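Local coordinates for protein esterase (Capnocytophaga ochracea, PDB 4W9R) that is of unknown function but, as a putative esterase of the alpha/beta-hydrolase clan, probably hydrolyses ester bonds, at residues F244-E257 with A283-S296. Sequence-based numbering, arbitrary orientation.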
loop_
_atom_site.group_PDB
_atom_site.type_symbol
_atom_site.label_atom_id
_atom_site.label_comp_id
_atom_site.label_asym_id
_atom_site.label_seq_id
_atom_site.Cartn_x
_atom_site.Cartn_y
_atom_site.Cartn_z
ATOM N N PHE B 244 0.533 -27.670 -2.017
ATOM C CA PHE B 244 0.964 -28.991 -1.573
ATOM C C PHE B 244 -0.000 -30.077 -2.036
ATOM O O PHE B 244 0.413 -31.098 -2.584
ATOM C CB PHE B 244 1.093 -29.007 -0.047
ATOM C CG PHE B 244 1.137 -30.383 0.551
ATOM C CD1 PHE B 244 2.289 -31.148 0.483
ATOM C CD2 PHE B 244 0.029 -30.904 1.202
ATOM C CE1 PHE B 244 2.331 -32.413 1.041
ATOM C CE2 PHE B 244 0.066 -32.166 1.761
ATOM C CZ PHE B 244 1.219 -32.921 1.682
ATOM N N LYS B 245 -1.289 -29.840 -1.825
ATOM C CA LYS B 245 -2.323 -30.810 -2.161
ATOM C C LYS B 245 -2.435 -31.020 -3.671
ATOM O O LYS B 245 -2.866 -32.077 -4.132
ATOM C CB LYS B 245 -3.666 -30.353 -1.585
ATOM C CG LYS B 245 -4.718 -31.438 -1.475
ATOM C CD LYS B 245 -5.895 -30.964 -0.630
ATOM C CE LYS B 245 -5.444 -30.566 0.772
ATOM N NZ LYS B 245 -6.579 -30.122 1.633
ATOM N N THR B 246 -2.033 -30.009 -4.436
ATOM C CA THR B 246 -2.167 -30.030 -5.889
ATOM C C THR B 246 -0.872 -30.406 -6.605
ATOM O O THR B 246 -0.814 -31.408 -7.309
ATOM C CB THR B 246 -2.644 -28.668 -6.425
ATOM O OG1 THR B 246 -3.918 -28.348 -5.851
ATOM C CG2 THR B 246 -2.772 -28.709 -7.940
ATOM N N GLN B 247 0.156 -29.580 -6.448
ATOM C CA GLN B 247 1.395 -29.754 -7.200
ATOM C C GLN B 247 2.329 -30.826 -6.634
ATOM O O GLN B 247 3.236 -31.284 -7.328
ATOM C CB GLN B 247 2.143 -28.421 -7.278
ATOM C CG GLN B 247 1.306 -27.280 -7.824
ATOM C CD GLN B 247 0.810 -27.542 -9.231
ATOM O OE1 GLN B 247 -0.331 -27.225 -9.567
ATOM N NE2 GLN B 247 1.669 -28.119 -10.065
HETATM N N MSE B 248 2.110 -31.225 -5.386
HETATM C CA MSE B 248 3.028 -32.151 -4.723
HETATM C C MSE B 248 2.434 -33.545 -4.527
HETATM O O MSE B 248 2.957 -34.523 -5.059
HETATM C CB MSE B 248 3.483 -31.580 -3.380
HETATM C CG MSE B 248 4.200 -30.245 -3.506
HETATM SE SE MSE B 248 5.392 -29.863 -2.013
HETATM C CE MSE B 248 6.730 -31.247 -2.333
ATOM N N GLU B 249 1.360 -33.637 -3.747
ATOM C CA GLU B 249 0.733 -34.926 -3.453
ATOM C C GLU B 249 0.287 -35.688 -4.700
ATOM O O GLU B 249 0.095 -36.903 -4.651
ATOM C CB GLU B 249 -0.467 -34.733 -2.524
ATOM C CG GLU B 249 -0.096 -34.596 -1.061
ATOM C CD GLU B 249 -1.118 -35.237 -0.142
ATOM O OE1 GLU B 249 -2.107 -35.799 -0.657
ATOM O OE2 GLU B 249 -0.929 -35.186 1.091
ATOM N N THR B 250 0.122 -34.979 -5.812
ATOM C CA THR B 250 -0.278 -35.612 -7.063
ATOM C C THR B 250 0.912 -36.222 -7.796
ATOM O O THR B 250 0.745 -36.911 -8.801
ATOM C CB THR B 250 -0.981 -34.614 -7.998
ATOM O OG1 THR B 250 -0.124 -33.487 -8.226
ATOM C CG2 THR B 250 -2.292 -34.140 -7.385
ATOM N N LEU B 251 2.115 -35.963 -7.290
ATOM C CA LEU B 251 3.326 -36.533 -7.871
ATOM C C LEU B 251 3.600 -37.926 -7.314
ATOM O O LEU B 251 3.625 -38.125 -6.099
ATOM C CB LEU B 251 4.533 -35.628 -7.614
ATOM C CG LEU B 251 4.573 -34.263 -8.301
ATOM C CD1 LEU B 251 5.844 -33.519 -7.918
ATOM C CD2 LEU B 251 4.475 -34.415 -9.812
ATOM N N GLU B 252 3.787 -38.891 -8.208
ATOM C CA GLU B 252 4.166 -40.241 -7.805
ATOM C C GLU B 252 5.663 -40.320 -7.512
ATOM O O GLU B 252 6.086 -40.967 -6.555
ATOM C CB GLU B 252 3.774 -41.248 -8.886
ATOM C CG GLU B 252 2.277 -41.294 -9.155
ATOM C CD GLU B 252 1.920 -42.162 -10.343
ATOM O OE1 GLU B 252 2.845 -42.629 -11.040
ATOM O OE2 GLU B 252 0.712 -42.377 -10.581
ATOM N N THR B 253 6.459 -39.660 -8.349
ATOM C CA THR B 253 7.903 -39.582 -8.149
ATOM C C THR B 253 8.400 -38.157 -8.377
ATOM O O THR B 253 7.615 -37.264 -8.700
ATOM C CB THR B 253 8.667 -40.537 -9.091
ATOM O OG1 THR B 253 8.325 -40.247 -10.452
ATOM C CG2 THR B 253 8.324 -41.989 -8.785
ATOM N N GLY B 254 9.704 -37.953 -8.213
ATOM C CA GLY B 254 10.315 -36.652 -8.425
ATOM C C GLY B 254 9.822 -35.580 -7.470
ATOM O O GLY B 254 9.744 -34.404 -7.828
ATOM N N ILE B 255 9.495 -35.986 -6.248
ATOM C CA ILE B 255 8.954 -35.068 -5.253
ATOM C C ILE B 255 10.037 -34.164 -4.672
ATOM O O ILE B 255 9.814 -32.969 -4.474
ATOM C CB ILE B 255 8.251 -35.836 -4.120
ATOM C CG1 ILE B 255 7.030 -36.570 -4.676
ATOM C CG2 ILE B 255 7.842 -34.897 -2.997
ATOM C CD1 ILE B 255 6.140 -37.152 -3.618
ATOM N N TYR B 256 11.210 -34.731 -4.405
ATOM C CA TYR B 256 12.342 -33.934 -3.946
ATOM C C TYR B 256 12.702 -32.869 -4.975
ATOM O O TYR B 256 13.077 -31.751 -4.621
ATOM C CB TYR B 256 13.560 -34.815 -3.664
ATOM C CG TYR B 256 14.862 -34.044 -3.665
ATOM C CD1 TYR B 256 15.225 -33.256 -2.582
ATOM C CD2 TYR B 256 15.723 -34.096 -4.754
ATOM C CE1 TYR B 256 16.408 -32.544 -2.580
ATOM C CE2 TYR B 256 16.910 -33.389 -4.763
ATOM C CZ TYR B 256 17.248 -32.614 -3.672
ATOM O OH TYR B 256 18.430 -31.907 -3.673
ATOM N N GLU B 257 12.586 -33.230 -6.250
ATOM C CA GLU B 257 12.911 -32.321 -7.343
ATOM C C GLU B 257 12.031 -31.076 -7.326
ATOM O O GLU B 257 12.469 -29.998 -7.723
ATOM C CB GLU B 257 12.781 -33.036 -8.691
ATOM C CG GLU B 257 14.001 -33.858 -9.090
ATOM C CD GLU B 257 14.236 -35.057 -8.187
ATOM O OE1 GLU B 257 13.271 -35.524 -7.545
ATOM O OE2 GLU B 257 15.388 -35.533 -8.121
ATOM N N ALA B 283 6.559 -30.368 4.127
ATOM C CA ALA B 283 5.612 -30.556 3.036
ATOM C C ALA B 283 6.165 -31.565 2.039
ATOM O O ALA B 283 5.434 -32.405 1.515
ATOM C CB ALA B 283 5.315 -29.235 2.350
ATOM N N THR B 284 7.466 -31.478 1.788
ATOM C CA THR B 284 8.137 -32.397 0.881
ATOM C C THR B 284 8.166 -33.799 1.477
ATOM O O THR B 284 7.913 -34.786 0.786
ATOM C CB THR B 284 9.574 -31.935 0.576
ATOM O OG1 THR B 284 9.557 -30.576 0.122
ATOM C CG2 THR B 284 10.206 -32.818 -0.490
ATOM N N TYR B 285 8.461 -33.871 2.772
ATOM C CA TYR B 285 8.553 -35.139 3.487
ATOM C C TYR B 285 7.207 -35.857 3.550
ATOM O O TYR B 285 7.134 -37.071 3.362
ATOM C CB TYR B 285 9.096 -34.901 4.898
ATOM C CG TYR B 285 9.119 -36.124 5.789
ATOM C CD1 TYR B 285 10.066 -37.124 5.605
ATOM C CD2 TYR B 285 8.208 -36.268 6.825
ATOM C CE1 TYR B 285 10.095 -38.238 6.424
ATOM C CE2 TYR B 285 8.229 -37.378 7.649
ATOM C CZ TYR B 285 9.175 -38.359 7.444
ATOM O OH TYR B 285 9.198 -39.465 8.262
ATOM N N THR B 286 6.146 -35.100 3.812
ATOM C CA THR B 286 4.802 -35.661 3.901
ATOM C C THR B 286 4.350 -36.213 2.550
ATOM O O THR B 286 3.740 -37.281 2.479
ATOM C CB THR B 286 3.786 -34.609 4.392
ATOM O OG1 THR B 286 4.200 -34.103 5.667
ATOM C CG2 THR B 286 2.401 -35.220 4.527
ATOM N N ALA B 287 4.659 -35.482 1.484
ATOM C CA ALA B 287 4.309 -35.905 0.132
ATOM C C ALA B 287 5.087 -37.155 -0.258
ATOM O O ALA B 287 4.571 -38.034 -0.949
ATOM C CB ALA B 287 4.573 -34.785 -0.859
ATOM N N ILE B 288 6.337 -37.220 0.190
ATOM C CA ILE B 288 7.193 -38.374 -0.047
ATOM C C ILE B 288 6.579 -39.639 0.548
ATOM O O ILE B 288 6.547 -40.689 -0.096
ATOM C CB ILE B 288 8.602 -38.142 0.539
ATOM C CG1 ILE B 288 9.434 -37.283 -0.414
ATOM C CG2 ILE B 288 9.309 -39.460 0.810
ATOM C CD1 ILE B 288 10.760 -36.839 0.161
ATOM N N ASN B 289 6.070 -39.524 1.770
ATOM C CA ASN B 289 5.484 -40.664 2.467
ATOM C C ASN B 289 4.168 -41.133 1.855
ATOM O O ASN B 289 3.878 -42.329 1.840
ATOM C CB ASN B 289 5.269 -40.327 3.943
ATOM C CG ASN B 289 6.572 -40.167 4.697
ATOM O OD1 ASN B 289 7.612 -40.678 4.277
ATOM N ND2 ASN B 289 6.523 -39.465 5.821
ATOM N N SER B 290 3.372 -40.192 1.357
ATOM C CA SER B 290 2.054 -40.518 0.821
ATOM C C SER B 290 2.142 -41.273 -0.505
ATOM O O SER B 290 1.310 -42.134 -0.790
ATOM C CB SER B 290 1.220 -39.247 0.645
ATOM O OG SER B 290 1.792 -38.388 -0.323
ATOM N N SER B 291 3.142 -40.941 -1.315
ATOM C CA SER B 291 3.346 -41.614 -2.595
ATOM C C SER B 291 4.369 -42.742 -2.486
ATOM O O SER B 291 4.664 -43.420 -3.474
ATOM C CB SER B 291 3.788 -40.613 -3.659
ATOM O OG SER B 291 5.076 -40.107 -3.363
ATOM N N GLN B 292 4.907 -42.924 -1.282
ATOM C CA GLN B 292 5.918 -43.944 -0.999
ATOM C C GLN B 292 7.125 -43.871 -1.931
ATOM O O GLN B 292 7.699 -44.900 -2.290
ATOM C CB GLN B 292 5.310 -45.349 -1.073
ATOM C CG GLN B 292 4.358 -45.689 0.061
ATOM C CD GLN B 292 2.903 -45.524 -0.328
ATOM O OE1 GLN B 292 2.586 -45.225 -1.480
ATOM N NE2 GLN B 292 2.007 -45.724 0.631
ATOM N N ASP B 293 7.526 -42.662 -2.311
ATOM C CA ASP B 293 8.704 -42.524 -3.151
ATOM C C ASP B 293 9.907 -42.292 -2.251
ATOM O O ASP B 293 10.084 -41.210 -1.699
ATOM C CB ASP B 293 8.518 -41.366 -4.137
ATOM C CG ASP B 293 9.813 -40.933 -4.790
ATOM O OD1 ASP B 293 10.664 -41.800 -5.080
ATOM O OD2 ASP B 293 9.973 -39.715 -5.018
ATOM N N TRP B 294 10.756 -43.308 -2.143
ATOM C CA TRP B 294 11.828 -43.277 -1.159
ATOM C C TRP B 294 13.138 -42.748 -1.717
ATOM O O TRP B 294 14.069 -42.474 -0.964
ATOM C CB TRP B 294 12.039 -44.673 -0.569
ATOM C CG TRP B 294 10.770 -45.306 -0.075
ATOM C CD1 TRP B 294 10.250 -46.506 -0.464
ATOM C CD2 TRP B 294 9.853 -44.765 0.886
ATOM N NE1 TRP B 294 9.074 -46.751 0.201
ATOM C CE2 TRP B 294 8.806 -45.696 1.035
ATOM C CE3 TRP B 294 9.817 -43.586 1.639
ATOM C CZ2 TRP B 294 7.737 -45.487 1.903
ATOM C CZ3 TRP B 294 8.754 -43.380 2.500
ATOM C CH2 TRP B 294 7.729 -44.326 2.625
ATOM N N GLU B 295 13.207 -42.582 -3.030
ATOM C CA GLU B 295 14.429 -42.084 -3.637
ATOM C C GLU B 295 14.546 -40.594 -3.347
ATOM O O GLU B 295 15.646 -40.057 -3.214
ATOM C CB GLU B 295 14.448 -42.361 -5.141
ATOM C CG GLU B 295 15.848 -42.518 -5.722
ATOM C CD GLU B 295 16.613 -43.684 -5.114
ATOM O OE1 GLU B 295 15.973 -44.673 -4.694
ATOM O OE2 GLU B 295 17.859 -43.611 -5.053
ATOM N N SER B 296 13.396 -39.938 -3.232
ATOM C CA SER B 296 13.345 -38.527 -2.878
ATOM C C SER B 296 13.761 -38.318 -1.428
ATOM O O SER B 296 14.357 -37.299 -1.084
ATOM C CB SER B 296 11.941 -37.961 -3.111
ATOM O OG SER B 296 11.633 -37.900 -4.492
HETATM O O HOH W 1 11.648 -39.703 -7.347
#
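The ring of Phe244 turns its edge to Ala283 O and Ala287 N of helix 278-290, which lie near its plane, while Glu249 CG, of the same segment, sits 3.4 Å above one face, offset toward the rim. With CG anti to the backbone N (chi1 163°), the ring reaches across so that CE1 meets Ala287 CB obliquely at 3.8 Å, as CZ does Thr286 CG2. The Tyr256 ring has Glu257 OE2 in plane at its edge, a carboxylate oxygen that also pairs with Lys299, and Ser296 O approaches it obliquely.

Between these aromatics, Ile255 illustrates a knob in a hole, lodged among Thr284, Ala287, Ile288 and Ser296. Its CG2 branch packs against Ala287 CB at 3.9 Å, while CD1 extends toward Ala287 O and Ser291 OG. Beside it, selenomethionine Met248 bends at chi3 and lays CE over Thr284 CA (3.7 Å).

The polar counterpart is Ser296 OG, which donates a hydrogen bond to Asp293 OD2 and accepts a nearly straight one from Tyr256 N (3.2 Å, 172°), with a weak one from Ile255 N. Asp293 OD2 also takes a bond from a water that accepts from Gly254 N (2.8 Å). With an alanine here instead of Ser296, Tyr256 N would probably lose this acceptor and Asp293 OD2 its hydroxyl donor.

A Schellman motif with Gln292 as C-prime residue closes helix 278-290, and Asp293 then N-caps helix 294-306 through a weak bond from Glu295 N to OD1; Ser296 OG, itself held by Asp293, and the water on Gly254 N tie the start of helix 255-270 to this interhelical junction in the all-helical C-terminal part, beyond the alpha/beta-hydrolase sheet.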